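Local coordinates for designed helical repeat protein (PDB 5CWQ) that has no known biological function, being a synthetic, computationally designed protein made to explore helical repeat architectures, at residues 22-27 / 38-43; 32-37 / 89-94; 42-47 / 71-76; 76-81 / 98-103; 150-155 / 207-212. One frame throughout, in Å; residues are numbered along the deposited sequence.

Interaction 1 (22-27 / 38-43); sequences KRSEEA and EALIEE
Arg23 and Glu42 form a salt bridge across the antiparallel helical hairpin of helices 5-30 and 33-57, at the N-terminal end of the repeat array. Arg23 NH2 lies 2.6 Å from Glu42 OE2 and meets that oxygen nearly head-on to its C-O bond. A weak, bent hydrogen bond runs from Arg23 NE to the same Glu42 OE2 at 3.2 Å. One carboxylate oxygen therefore takes both donors at the guanidinium edge, but it is tilted 26° out of the guanidinium plane, and the two flat groups are turned 52° apart. The arginine chain bends at chi3 (-65°), which brings NE down toward the helix of its partner. An alanine at Glu42 would probably leave the Arg23 guanidinium without its mate in this pair and freer to turn at the hairpin surface.

Deeper in the interface, one of two conformers of Ser24 places OG 2.7 Å from Glu43 OE2, a possible hydrogen bond, its proton not settled between this oxygen and Ala20 O. Around this polar pair, Glu43 packs on Leu17, Ala20 and Arg21. Small residues allow the backbones to come close, with Ser24 CA 5.3 Å from Ala39 CA. Between the polar pairs, Arg23 CB lies 4.4 Å from Ala39 CB.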
# COMPACT_ATOMS: atom_id res chain seq x y z
N LYS A 22 2.01 -2.79 20.09
CA LYS A 22 2.20 -2.16 21.39
C LYS A 22 2.41 -0.66 21.24
O LYS A 22 1.90 0.13 22.02
CB LYS A 22 3.37 -2.80 22.14
CG LYS A 22 2.97 -4.03 22.96
CD LYS A 22 3.96 -5.17 22.80
CE LYS A 22 5.35 -4.81 23.29
NZ LYS A 22 6.30 -5.94 23.13
N ARG A 23 3.17 -0.28 20.22
CA ARG A 23 3.39 1.13 19.92
C ARG A 23 2.07 1.77 19.48
O ARG A 23 1.82 2.94 19.76
CB ARG A 23 4.46 1.31 18.83
CG ARG A 23 5.88 1.09 19.33
CD ARG A 23 6.90 1.52 18.29
NE ARG A 23 6.84 0.71 17.07
CZ ARG A 23 7.56 -0.39 16.85
NH1 ARG A 23 8.42 -0.83 17.76
NH2 ARG A 23 7.42 -1.05 15.71
N SER A 24 1.24 1.00 18.79
CA SER A 24 -0.07 1.48 18.37
C SER A 24 -0.95 1.75 19.58
O SER A 24 -1.67 2.74 19.62
CB SER A 24 -0.75 0.46 17.44
OG SER A 24 -0.07 0.35 16.21
N GLU A 25 -0.89 0.86 20.56
CA GLU A 25 -1.71 0.99 21.76
C GLU A 25 -1.23 2.15 22.64
O GLU A 25 -2.03 2.83 23.27
CB GLU A 25 -1.69 -0.32 22.56
CG GLU A 25 -2.58 -0.30 23.81
CD GLU A 25 -4.05 -0.06 23.48
OE1 GLU A 25 -4.46 -0.32 22.33
OE2 GLU A 25 -4.79 0.38 24.38
N GLU A 26 0.09 2.36 22.67
CA GLU A 26 0.67 3.46 23.43
C GLU A 26 0.24 4.81 22.86
O GLU A 26 -0.11 5.73 23.60
CB GLU A 26 2.19 3.36 23.45
CG GLU A 26 2.73 2.25 24.34
CD GLU A 26 4.22 2.01 24.15
OE1 GLU A 26 4.84 2.72 23.33
OE2 GLU A 26 4.77 1.11 24.83
N ALA A 27 0.27 4.92 21.54
CA ALA A 27 -0.12 6.15 20.86
C ALA A 27 -1.63 6.35 20.93
O ALA A 27 -2.12 7.48 21.03
CB ALA A 27 0.35 6.13 19.42
N GLU A 38 1.51 5.84 11.97
CA GLU A 38 2.84 5.36 11.61
C GLU A 38 3.05 3.93 12.09
O GLU A 38 3.70 3.13 11.42
CB GLU A 38 3.92 6.28 12.19
CG GLU A 38 4.03 7.61 11.46
CD GLU A 38 4.93 8.60 12.18
OE1 GLU A 38 5.31 8.34 13.34
OE2 GLU A 38 5.25 9.65 11.58
N ALA A 39 2.50 3.62 13.26
CA ALA A 39 2.61 2.28 13.82
C ALA A 39 1.82 1.29 12.98
O ALA A 39 2.24 0.14 12.80
CB ALA A 39 2.11 2.27 15.26
N LEU A 40 0.68 1.73 12.45
CA LEU A 40 -0.17 0.87 11.63
C LEU A 40 0.49 0.58 10.28
O LEU A 40 0.29 -0.49 9.71
CB LEU A 40 -1.55 1.51 11.42
CG LEU A 40 -2.45 1.57 12.66
CD1 LEU A 40 -3.72 2.35 12.38
CD2 LEU A 40 -2.79 0.17 13.17
N ILE A 41 1.27 1.53 9.78
CA ILE A 41 2.07 1.30 8.58
C ILE A 41 3.09 0.20 8.84
O ILE A 41 3.33 -0.65 7.99
CB ILE A 41 2.80 2.59 8.12
CG1 ILE A 41 1.78 3.63 7.64
CG2 ILE A 41 3.79 2.28 6.99
CD1 ILE A 41 2.38 5.00 7.39
N GLU A 42 3.68 0.22 10.03
CA GLU A 42 4.66 -0.78 10.41
C GLU A 42 4.01 -2.15 10.55
O GLU A 42 4.58 -3.16 10.15
CB GLU A 42 5.36 -0.38 11.71
CG GLU A 42 6.19 0.89 11.59
CD GLU A 42 6.64 1.43 12.94
OE1 GLU A 42 6.99 2.62 13.01
OE2 GLU A 42 6.65 0.65 13.92
N GLU A 43 2.81 -2.18 11.12
CA GLU A 43 2.04 -3.42 11.22
C GLU A 43 1.79 -3.99 9.83
O GLU A 43 1.99 -5.18 9.59
CB GLU A 43 0.72 -3.19 11.94
CG GLU A 43 0.86 -2.91 13.42
CD GLU A 43 -0.48 -2.82 14.13
OE1 GLU A 43 -1.44 -3.46 13.68
OE2 GLU A 43 -0.57 -2.09 15.15

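Interaction 2 (32-37 / 89-94); sequences DLKELA and DDEVLA
Lys34 and Glu91 both hold CG anti to the backbone N (chi1 177° and -176°), and both chains continue extended until ammonium and carboxylate meet between two nearly parallel helices. Lys34 NZ forms a salt bridge with Glu91 OE2 at 3.0 Å, approaching from above the carboxylate, 43° out of its plane. The other oxygen, Glu91 OE1, is 3.4 Å from Lys34 NZ, so the ammonium is near both oxygens but closer to OE2. Glu148 brings a like charge close to Glu91 OE2, which Lys34 would partly offset. An alanine at Glu91 would probably leave the Lys34 ammonium without this carboxylate and the end of its chain freer to swing.

Beneath the ion pair, Val92 sets its two methyls against neighbouring residues of the facing helix. CG1 of Val92 packs 3.7 Å from Leu33 CB and 4.2 Å from Ala37 CB, while its CG2 rests on the base of Lys34, 3.8 Å from Lys34 CA. Each helix begins just before this contact with an aspartate N-cap: a weak but nearly straight bond links Glu35 N to Asp32 OD1 at 3.4 Å, and its counterpart links Val92 N to Asp89 OD1 at 3.3 Å. Helix 60-86 packs beside both segments, with Val80 touching Leu36 and Ser81 touching Leu93. On another side Ala94 meets Leu152 of helix 147-171, and farther along, the Cys55-Cys113 disulfide joins helices 33-57 and 90-114 covalently.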
# COMPACT_ATOMS: atom_id res chain seq x y z
N ASP A 32 -2.42 10.26 20.19
CA ASP A 32 -1.47 10.66 19.16
C ASP A 32 -1.73 9.88 17.87
O ASP A 32 -1.18 8.79 17.66
CB ASP A 32 -0.04 10.44 19.65
CG ASP A 32 0.99 11.15 18.80
OD1 ASP A 32 0.68 11.53 17.65
OD2 ASP A 32 2.13 11.35 19.29
N LEU A 33 -2.57 10.43 17.00
CA LEU A 33 -2.99 9.74 15.78
C LEU A 33 -1.85 9.56 14.78
O LEU A 33 -1.80 8.55 14.07
CB LEU A 33 -4.14 10.49 15.11
CG LEU A 33 -5.42 10.66 15.92
CD1 LEU A 33 -6.50 11.30 15.05
CD2 LEU A 33 -5.91 9.34 16.49
N LYS A 34 -0.94 10.53 14.72
CA LYS A 34 0.18 10.45 13.78
C LYS A 34 1.09 9.27 14.12
O LYS A 34 1.50 8.51 13.23
CB LYS A 34 0.98 11.75 13.79
CG LYS A 34 2.21 11.70 12.89
CD LYS A 34 2.83 13.07 12.72
CE LYS A 34 4.06 13.01 11.82
NZ LYS A 34 4.61 14.36 11.53
N GLU A 35 1.41 9.11 15.40
CA GLU A 35 2.22 7.98 15.85
C GLU A 35 1.45 6.68 15.68
O GLU A 35 2.02 5.64 15.37
CB GLU A 35 2.64 8.16 17.30
CG GLU A 35 3.72 9.21 17.51
CD GLU A 35 4.24 9.25 18.93
OE1 GLU A 35 3.64 8.58 19.80
OE2 GLU A 35 5.24 9.95 19.18
N LEU A 36 0.14 6.74 15.89
CA LEU A 36 -0.73 5.59 15.72
C LEU A 36 -0.74 5.16 14.25
O LEU A 36 -0.59 3.98 13.94
CB LEU A 36 -2.15 5.91 16.19
CG LEU A 36 -3.24 4.88 15.91
CD1 LEU A 36 -2.87 3.52 16.47
CD2 LEU A 36 -4.57 5.34 16.48
N ALA A 37 -0.90 6.14 13.36
CA ALA A 37 -0.91 5.89 11.93
C ALA A 37 0.41 5.31 11.45
O ALA A 37 0.44 4.39 10.63
CB ALA A 37 -1.23 7.17 11.18
N ASP A 89 -6.84 16.71 9.74
CA ASP A 89 -5.41 16.43 9.75
C ASP A 89 -5.02 15.61 8.52
O ASP A 89 -5.04 14.37 8.54
CB ASP A 89 -5.04 15.69 11.04
CG ASP A 89 -3.55 15.73 11.34
OD1 ASP A 89 -2.74 15.77 10.38
OD2 ASP A 89 -3.18 15.71 12.53
N ASP A 90 -4.67 16.31 7.45
CA ASP A 90 -4.40 15.68 6.16
C ASP A 90 -3.16 14.78 6.18
O ASP A 90 -3.10 13.79 5.45
CB ASP A 90 -4.23 16.76 5.08
CG ASP A 90 -5.51 17.56 4.86
OD1 ASP A 90 -6.59 16.94 4.78
OD2 ASP A 90 -5.43 18.80 4.78
N GLU A 91 -2.18 15.13 7.01
CA GLU A 91 -0.95 14.34 7.10
C GLU A 91 -1.24 12.96 7.69
O GLU A 91 -0.81 11.94 7.16
CB GLU A 91 0.11 15.05 7.94
CG GLU A 91 1.44 14.32 7.98
CD GLU A 91 2.46 14.98 8.89
OE1 GLU A 91 2.06 15.76 9.77
OE2 GLU A 91 3.67 14.72 8.71
N VAL A 92 -1.96 12.94 8.81
CA VAL A 92 -2.35 11.70 9.45
C VAL A 92 -3.25 10.89 8.52
O VAL A 92 -3.14 9.67 8.45
CB VAL A 92 -3.06 11.95 10.79
CG1 VAL A 92 -3.56 10.65 11.41
CG2 VAL A 92 -2.13 12.67 11.76
N LEU A 93 -4.14 11.58 7.82
CA LEU A 93 -5.03 10.92 6.86
C LEU A 93 -4.21 10.18 5.81
O LEU A 93 -4.45 9.01 5.53
CB LEU A 93 -5.96 11.94 6.18
CG LEU A 93 -6.84 11.40 5.05
CD1 LEU A 93 -7.73 10.25 5.53
CD2 LEU A 93 -7.68 12.53 4.46
N ALA A 94 -3.22 10.87 5.24
CA ALA A 94 -2.38 10.29 4.20
C ALA A 94 -1.63 9.08 4.73
O ALA A 94 -1.52 8.06 4.05
CB ALA A 94 -1.40 11.33 3.66

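Interaction 3 (42-47 / 71-76); sequences EEARAV and QRVLEE
Val73 makes a chiefly apolar, buried contact with Glu43, Ala44 and Val47, where helix 33-57 faces the antiparallel helix 60-86, and waters bridge the polar margin. With CG1 anti to the backbone N (chi1 175°), Val73 spreads its methyls to two sides. Its CG1 lies 4.1 Å from Ala44 CB; its CG2 is 4.3 Å from Val47 CG2 and also lies under the side chain of Glu43, 3.5 Å from Glu43 OE1.

The carboxylates of Glu43 and Glu76 come close, with Glu43 OE1 4.5 Å from Glu76 OE1. Two waters donate to both carboxylates and probably ease the repulsion: water 1 bridges Glu43 OE2 and Glu76 OE1, while water 2 gives a 2.9 Å bond to Glu43 OE1 and a weak one to Glu76 OE2. Positive groups would further ease the repulsion. Arg28 forms a salt bridge with Glu76 OE1, and Arg72 NE makes a weak one, 3.3 Å from Glu76 OE2. Glu43 OE2 also lies within reach of the Ser24 hydroxyl, a possible second partner.

The two segments run at 161° to each other, the near-antiparallel pairing of consecutive helices joined by a short turn that characterises alpha-helical hairpins in helical repeat proteins.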
# COMPACT_ATOMS: atom_id res chain seq x y z
N GLU A 42 3.68 0.22 10.03
CA GLU A 42 4.66 -0.78 10.41
C GLU A 42 4.01 -2.15 10.55
O GLU A 42 4.58 -3.16 10.15
CB GLU A 42 5.36 -0.38 11.71
CG GLU A 42 6.19 0.89 11.59
CD GLU A 42 6.64 1.43 12.94
OE1 GLU A 42 6.99 2.62 13.01
OE2 GLU A 42 6.65 0.65 13.92
N GLU A 43 2.81 -2.18 11.12
CA GLU A 43 2.04 -3.42 11.22
C GLU A 43 1.79 -3.99 9.83
O GLU A 43 1.99 -5.18 9.59
CB GLU A 43 0.72 -3.19 11.94
CG GLU A 43 0.86 -2.91 13.42
CD GLU A 43 -0.48 -2.82 14.13
OE1 GLU A 43 -1.44 -3.46 13.68
OE2 GLU A 43 -0.57 -2.09 15.15
N ALA A 44 1.35 -3.12 8.91
CA ALA A 44 1.06 -3.53 7.54
C ALA A 44 2.30 -4.08 6.85
O ALA A 44 2.21 -5.05 6.09
CB ALA A 44 0.49 -2.34 6.76
N ARG A 45 3.45 -3.47 7.10
CA ARG A 45 4.72 -3.96 6.56
C ARG A 45 5.01 -5.37 7.05
O ARG A 45 5.41 -6.24 6.28
CB ARG A 45 5.87 -3.04 6.97
CG ARG A 45 5.95 -1.75 6.17
CD ARG A 45 6.88 -0.75 6.83
NE ARG A 45 7.05 0.46 6.03
CZ ARG A 45 7.56 1.60 6.48
NH1 ARG A 45 7.95 1.71 7.75
NH2 ARG A 45 7.69 2.64 5.67
N ALA A 46 4.81 -5.59 8.35
CA ALA A 46 5.04 -6.89 8.97
C ALA A 46 4.08 -7.93 8.40
O ALA A 46 4.47 -9.06 8.13
CB ALA A 46 4.90 -6.79 10.48
N VAL A 47 2.82 -7.53 8.23
CA VAL A 47 1.80 -8.43 7.71
C VAL A 47 2.10 -8.81 6.26
O VAL A 47 1.88 -9.95 5.85
CB VAL A 47 0.39 -7.81 7.82
CG1 VAL A 47 -0.64 -8.63 7.05
CG2 VAL A 47 -0.02 -7.70 9.28
N GLN A 71 -6.60 -7.68 7.43
CA GLN A 71 -7.95 -7.14 7.54
C GLN A 71 -8.09 -6.31 8.81
O GLN A 71 -8.79 -5.29 8.82
CB GLN A 71 -8.99 -8.27 7.54
CG GLN A 71 -10.43 -7.79 7.63
CD GLN A 71 -10.84 -6.94 6.44
OE1 GLN A 71 -10.27 -7.06 5.35
NE2 GLN A 71 -11.82 -6.07 6.65
N ARG A 72 -7.41 -6.74 9.86
CA ARG A 72 -7.45 -6.06 11.15
C ARG A 72 -6.76 -4.69 11.06
O ARG A 72 -7.31 -3.69 11.52
CB ARG A 72 -6.80 -6.92 12.23
CG ARG A 72 -6.80 -6.29 13.61
CD ARG A 72 -6.26 -7.25 14.66
NE ARG A 72 -6.06 -6.60 15.95
CZ ARG A 72 -5.62 -7.21 17.04
NH1 ARG A 72 -5.33 -8.51 17.01
NH2 ARG A 72 -5.46 -6.54 18.17
N VAL A 73 -5.57 -4.67 10.47
CA VAL A 73 -4.84 -3.42 10.27
C VAL A 73 -5.66 -2.46 9.41
O VAL A 73 -5.73 -1.27 9.68
CB VAL A 73 -3.47 -3.66 9.60
CG1 VAL A 73 -2.77 -2.34 9.28
CG2 VAL A 73 -2.59 -4.51 10.50
N LEU A 74 -6.29 -3.02 8.37
CA LEU A 74 -7.14 -2.25 7.47
C LEU A 74 -8.26 -1.55 8.23
O LEU A 74 -8.46 -0.34 8.07
CB LEU A 74 -7.72 -3.18 6.40
CG LEU A 74 -8.83 -2.63 5.51
CD1 LEU A 74 -8.38 -1.37 4.81
CD2 LEU A 74 -9.25 -3.68 4.50
N GLU A 75 -8.99 -2.30 9.05
CA GLU A 75 -10.11 -1.76 9.79
C GLU A 75 -9.67 -0.71 10.81
O GLU A 75 -10.35 0.30 11.01
CB GLU A 75 -10.87 -2.89 10.49
CG GLU A 75 -11.63 -3.79 9.52
CD GLU A 75 -12.01 -5.13 10.10
OE1 GLU A 75 -11.49 -5.49 11.18
OE2 GLU A 75 -12.82 -5.84 9.48
N GLU A 76 -8.53 -0.94 11.44
CA GLU A 76 -7.99 0.03 12.39
C GLU A 76 -7.57 1.31 11.67
O GLU A 76 -7.83 2.41 12.15
CB GLU A 76 -6.80 -0.56 13.16
CG GLU A 76 -7.21 -1.63 14.17
CD GLU A 76 -6.04 -2.14 14.99
OE1 GLU A 76 -5.09 -1.37 15.24
OE2 GLU A 76 -6.08 -3.32 15.39
O HOH W 1 -2.78 -2.19 16.36
O HOH W 2 -3.42 -5.36 14.61

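Interaction 4 (76-81 / 98-103); sequences EARKVS and IAIALA
Ala77 and Ile100 mark the nearest backbone approach of segments 76-81 and 98-103, with 5.9 Å between Ala77 CA and Ile100 CA. The two short helical segments run antiparallel at 156°, their axes 9.0 Å apart. A small residue stands opposite a branched one at this point, and the pair packs tightly: Ile100 CG1 is 3.5 Å from Ala77 CB, closer than carbon atoms usually pack.

The torsions of Ile100 explain its reach. CG1 stands anti to the carbonyl carbon (chi1 -74°), and chi2 at 170° extends CD1 onward, over the backbone of the facing helix. There Ile100 CD1 comes within 3.9 Å of the carbonyl oxygen Ala77 O. The same methyl touches the aliphatic start of Arg78, 4.2 Å from Arg78 CG, and the arginine chain crosses the isoleucine at about a right angle.

Helices 60-86 and 90-114 are consecutive and connected by a short turn, so this is the inner packing of another antiparallel hairpin of the repeat array. Leu74, on the same helix as Ala77, adds to it by packing on Ile100. Ala77 also meets Ala99, their CB atoms 4.0 Å apart, and this pair adds a second point of touch beside the isoleucine. Ser81 borders the contact on the next turn. Its hydroxyl is turned back to its own helix and donates to Arg78 O at 2.6 Å.

Neighbouring helices close over the hairpin: Leu36 of helix 33-57 meets Val80, and Leu152 and Leu159 of helix 147-171 meet Ile98.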
# COMPACT_ATOMS: atom_id res chain seq x y z
N GLU A 76 -8.53 -0.94 11.44
CA GLU A 76 -7.99 0.03 12.39
C GLU A 76 -7.57 1.31 11.67
O GLU A 76 -7.83 2.41 12.15
CB GLU A 76 -6.80 -0.56 13.16
CG GLU A 76 -7.21 -1.63 14.17
CD GLU A 76 -6.04 -2.14 14.99
OE1 GLU A 76 -5.09 -1.37 15.24
OE2 GLU A 76 -6.08 -3.32 15.39
N ALA A 77 -6.93 1.16 10.52
CA ALA A 77 -6.47 2.31 9.75
C ALA A 77 -7.66 3.09 9.19
O ALA A 77 -7.59 4.31 9.05
CB ALA A 77 -5.54 1.87 8.64
N ARG A 78 -8.75 2.39 8.88
CA ARG A 78 -9.99 3.03 8.46
C ARG A 78 -10.52 3.96 9.55
O ARG A 78 -11.01 5.05 9.26
CB ARG A 78 -11.05 1.99 8.12
CG ARG A 78 -10.93 1.37 6.74
CD ARG A 78 -11.94 0.24 6.58
NE ARG A 78 -11.94 -0.33 5.23
CZ ARG A 78 -12.61 -1.42 4.88
NH1 ARG A 78 -13.34 -2.07 5.78
NH2 ARG A 78 -12.55 -1.87 3.64
N LYS A 79 -10.44 3.51 10.79
CA LYS A 79 -10.92 4.30 11.92
C LYS A 79 -10.06 5.55 12.10
O LYS A 79 -10.58 6.64 12.34
CB LYS A 79 -10.91 3.46 13.20
CG LYS A 79 -11.55 4.14 14.40
CD LYS A 79 -11.41 3.29 15.65
CE LYS A 79 -12.11 3.94 16.84
NZ LYS A 79 -11.89 3.18 18.11
N VAL A 80 -8.74 5.39 11.97
CA VAL A 80 -7.82 6.51 12.12
C VAL A 80 -8.06 7.55 11.03
O VAL A 80 -7.98 8.75 11.29
CB VAL A 80 -6.35 6.03 12.07
CG1 VAL A 80 -5.39 7.22 12.09
CG2 VAL A 80 -6.06 5.10 13.23
N SER A 81 -8.36 7.09 9.82
CA SER A 81 -8.62 8.00 8.71
C SER A 81 -9.89 8.81 8.99
O SER A 81 -9.96 10.00 8.69
CB SER A 81 -8.75 7.24 7.39
OG SER A 81 -9.90 6.42 7.38
N ILE A 98 -1.85 5.08 3.57
CA ILE A 98 -0.70 4.24 3.25
C ILE A 98 -0.84 2.90 3.96
O ILE A 98 -0.60 1.85 3.37
CB ILE A 98 0.63 4.92 3.64
CG1 ILE A 98 0.89 6.14 2.75
CG2 ILE A 98 1.82 3.94 3.53
CD1 ILE A 98 2.02 7.04 3.24
N ALA A 99 -1.24 2.93 5.23
CA ALA A 99 -1.43 1.71 6.00
C ALA A 99 -2.54 0.86 5.37
O ALA A 99 -2.40 -0.36 5.25
CB ALA A 99 -1.76 2.02 7.45
N ILE A 100 -3.62 1.52 4.98
CA ILE A 100 -4.74 0.86 4.32
C ILE A 100 -4.29 0.19 3.02
O ILE A 100 -4.54 -0.99 2.80
CB ILE A 100 -5.89 1.86 4.04
CG1 ILE A 100 -6.62 2.20 5.34
CG2 ILE A 100 -6.89 1.30 3.02
CD1 ILE A 100 -7.60 3.37 5.23
N ALA A 101 -3.60 0.96 2.18
CA ALA A 101 -3.18 0.47 0.87
C ALA A 101 -2.22 -0.71 0.99
O ALA A 101 -2.30 -1.67 0.22
CB ALA A 101 -2.54 1.60 0.07
N LEU A 102 -1.32 -0.64 1.96
CA LEU A 102 -0.35 -1.71 2.17
C LEU A 102 -1.04 -2.97 2.68
O LEU A 102 -0.66 -4.09 2.33
CB LEU A 102 0.75 -1.27 3.14
CG LEU A 102 1.91 -2.24 3.36
CD1 LEU A 102 2.53 -2.70 2.05
CD2 LEU A 102 2.98 -1.59 4.23
N ALA A 103 -2.06 -2.79 3.51
CA ALA A 103 -2.85 -3.91 4.01
C ALA A 103 -3.62 -4.57 2.87
O ALA A 103 -3.73 -5.80 2.82
CB ALA A 103 -3.81 -3.44 5.10

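Interaction 5 (150-155 / 207-212); sequences LALALI and KRLAEE
Leu209 is the main bump here, pushing into a hollow flanked by Leu152 and Ile155. The floor is the small side chain of Ala151, whose CB lies 3.7 Å from Leu209 CB. The leucine fork sits astride Leu152 CD2, with Leu209 CD1 and Leu209 CD2 each 4.0 Å from it, and the second branch, Leu209 CD2, also rests 4.0 Å from Ile155 CD1.

Ile155 answers with a projection of its own. Its chi2 of 168° extends CD1 into the groove between Leu209 and Glu212, where Ile155 CD1 lies 3.4 Å from the backbone oxygen Leu209 O. The groove's far wall is the glutamate chain, with Glu212 CB 4.0 Å from Ile155 CD1. At the end of that chain, Glu212 OE1 comes to 3.7 Å from Ile155 CD1 and is hydrogen-bonded to a glycerol, probably from the crystallisation liquor.

Bump and groove interlock across helices running nearly parallel, 19° apart with axes 8.2 Å from each other. On one side, Leu152 also packs on helix 90-114, on Leu95. Helix 174-201 packs on another, with Val194 on Leu150 and Lys195 on Ala210, and the Cys169-Cys227 disulfide links helices 147-171 and 204-230 farther along.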
# COMPACT_ATOMS: atom_id res chain seq x y z
N LEU A 150 1.26 15.58 -0.17
CA LEU A 150 1.15 15.16 -1.56
C LEU A 150 1.95 13.89 -1.80
O LEU A 150 1.44 12.92 -2.36
CB LEU A 150 1.62 16.27 -2.50
CG LEU A 150 1.75 15.90 -3.98
CD1 LEU A 150 0.46 15.33 -4.53
CD2 LEU A 150 2.20 17.10 -4.80
N ALA A 151 3.20 13.90 -1.35
CA ALA A 151 4.09 12.76 -1.55
C ALA A 151 3.56 11.52 -0.83
O ALA A 151 3.67 10.41 -1.34
CB ALA A 151 5.50 13.10 -1.09
N LEU A 152 2.99 11.72 0.35
CA LEU A 152 2.43 10.60 1.11
C LEU A 152 1.23 10.01 0.39
O LEU A 152 1.09 8.79 0.30
CB LEU A 152 2.04 11.05 2.52
CG LEU A 152 3.21 11.38 3.45
CD1 LEU A 152 2.71 12.06 4.72
CD2 LEU A 152 4.01 10.13 3.78
N ALA A 153 0.37 10.88 -0.12
CA ALA A 153 -0.79 10.44 -0.88
C ALA A 153 -0.36 9.65 -2.12
O ALA A 153 -1.00 8.68 -2.49
CB ALA A 153 -1.65 11.63 -1.29
N LEU A 154 0.74 10.06 -2.75
CA LEU A 154 1.22 9.38 -3.95
C LEU A 154 1.72 7.97 -3.63
O LEU A 154 1.59 7.06 -4.45
CB LEU A 154 2.33 10.19 -4.63
CG LEU A 154 1.90 11.49 -5.30
CD1 LEU A 154 3.11 12.25 -5.81
CD2 LEU A 154 0.92 11.24 -6.44
N ILE A 155 2.29 7.80 -2.44
CA ILE A 155 2.72 6.49 -1.98
C ILE A 155 1.50 5.59 -1.81
O ILE A 155 1.49 4.44 -2.25
CB ILE A 155 3.50 6.58 -0.65
CG1 ILE A 155 4.82 7.33 -0.86
CG2 ILE A 155 3.79 5.19 -0.08
CD1 ILE A 155 5.53 7.73 0.43
N LYS A 207 11.63 14.48 -1.11
CA LYS A 207 12.34 13.74 -2.15
C LYS A 207 12.30 12.25 -1.87
O LYS A 207 11.99 11.45 -2.76
CB LYS A 207 13.79 14.22 -2.24
CG LYS A 207 14.64 13.49 -3.27
CD LYS A 207 16.11 13.90 -3.20
CE LYS A 207 16.78 13.41 -1.92
NZ LYS A 207 18.22 13.77 -1.88
N ARG A 208 12.61 11.87 -0.64
CA ARG A 208 12.63 10.46 -0.25
C ARG A 208 11.25 9.83 -0.39
O ARG A 208 11.12 8.71 -0.86
CB ARG A 208 13.13 10.32 1.19
CG ARG A 208 14.58 10.72 1.38
CD ARG A 208 14.87 11.08 2.83
NE ARG A 208 16.18 11.69 2.98
CZ ARG A 208 16.50 12.57 3.93
NH1 ARG A 208 15.60 12.94 4.83
NH2 ARG A 208 17.72 13.07 3.98
N LEU A 209 10.22 10.57 0.03
CA LEU A 209 8.85 10.07 -0.04
C LEU A 209 8.38 9.93 -1.49
O LEU A 209 7.71 8.97 -1.84
CB LEU A 209 7.91 11.01 0.73
CG LEU A 209 8.14 11.09 2.24
CD1 LEU A 209 7.27 12.18 2.86
CD2 LEU A 209 7.88 9.76 2.92
N ALA A 210 8.75 10.90 -2.32
CA ALA A 210 8.40 10.86 -3.74
C ALA A 210 9.07 9.68 -4.43
O ALA A 210 8.52 9.09 -5.36
CB ALA A 210 8.78 12.17 -4.41
N GLU A 211 10.27 9.33 -3.97
CA GLU A 211 11.02 8.23 -4.56
C GLU A 211 10.38 6.88 -4.23
O GLU A 211 10.40 5.97 -5.06
CB GLU A 211 12.47 8.26 -4.07
CG GLU A 211 13.29 9.32 -4.80
CD GLU A 211 14.65 9.57 -4.18
OE1 GLU A 211 14.89 9.15 -3.03
OE2 GLU A 211 15.49 10.21 -4.86
N GLU A 212 9.79 6.77 -3.04
CA GLU A 212 9.02 5.58 -2.70
C GLU A 212 7.90 5.38 -3.71
O GLU A 212 7.78 4.32 -4.32
CB GLU A 212 8.44 5.68 -1.29
CG GLU A 212 9.46 5.61 -0.17
CD GLU A 212 8.81 5.57 1.20
OE1 GLU A 212 7.75 4.91 1.34
OE2 GLU A 212 9.34 6.20 2.14

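From the N terminus, interaction 1 closes the first hairpin, pairing helix 5-30 with helix 33-57. Interaction 2 opens inside that loop and closes at 89-94, so the two cross, and it ties helix 33-57 to helix 90-114. Nested within it is interaction 3, which starts where interaction 1 ends, shares Glu42 and Glu43 with it, and reaches helix 60-86. Interaction 4 follows from the shared Glu76, crosses interaction 2 and closes the hairpin of helices 60-86 and 90-114. Interaction 5 lies later in the chain, joining helices 147-171 and 204-230; Leu152 and Ile155 connect it by packing to Ala94 of interaction 2 and Ile98 of interaction 4.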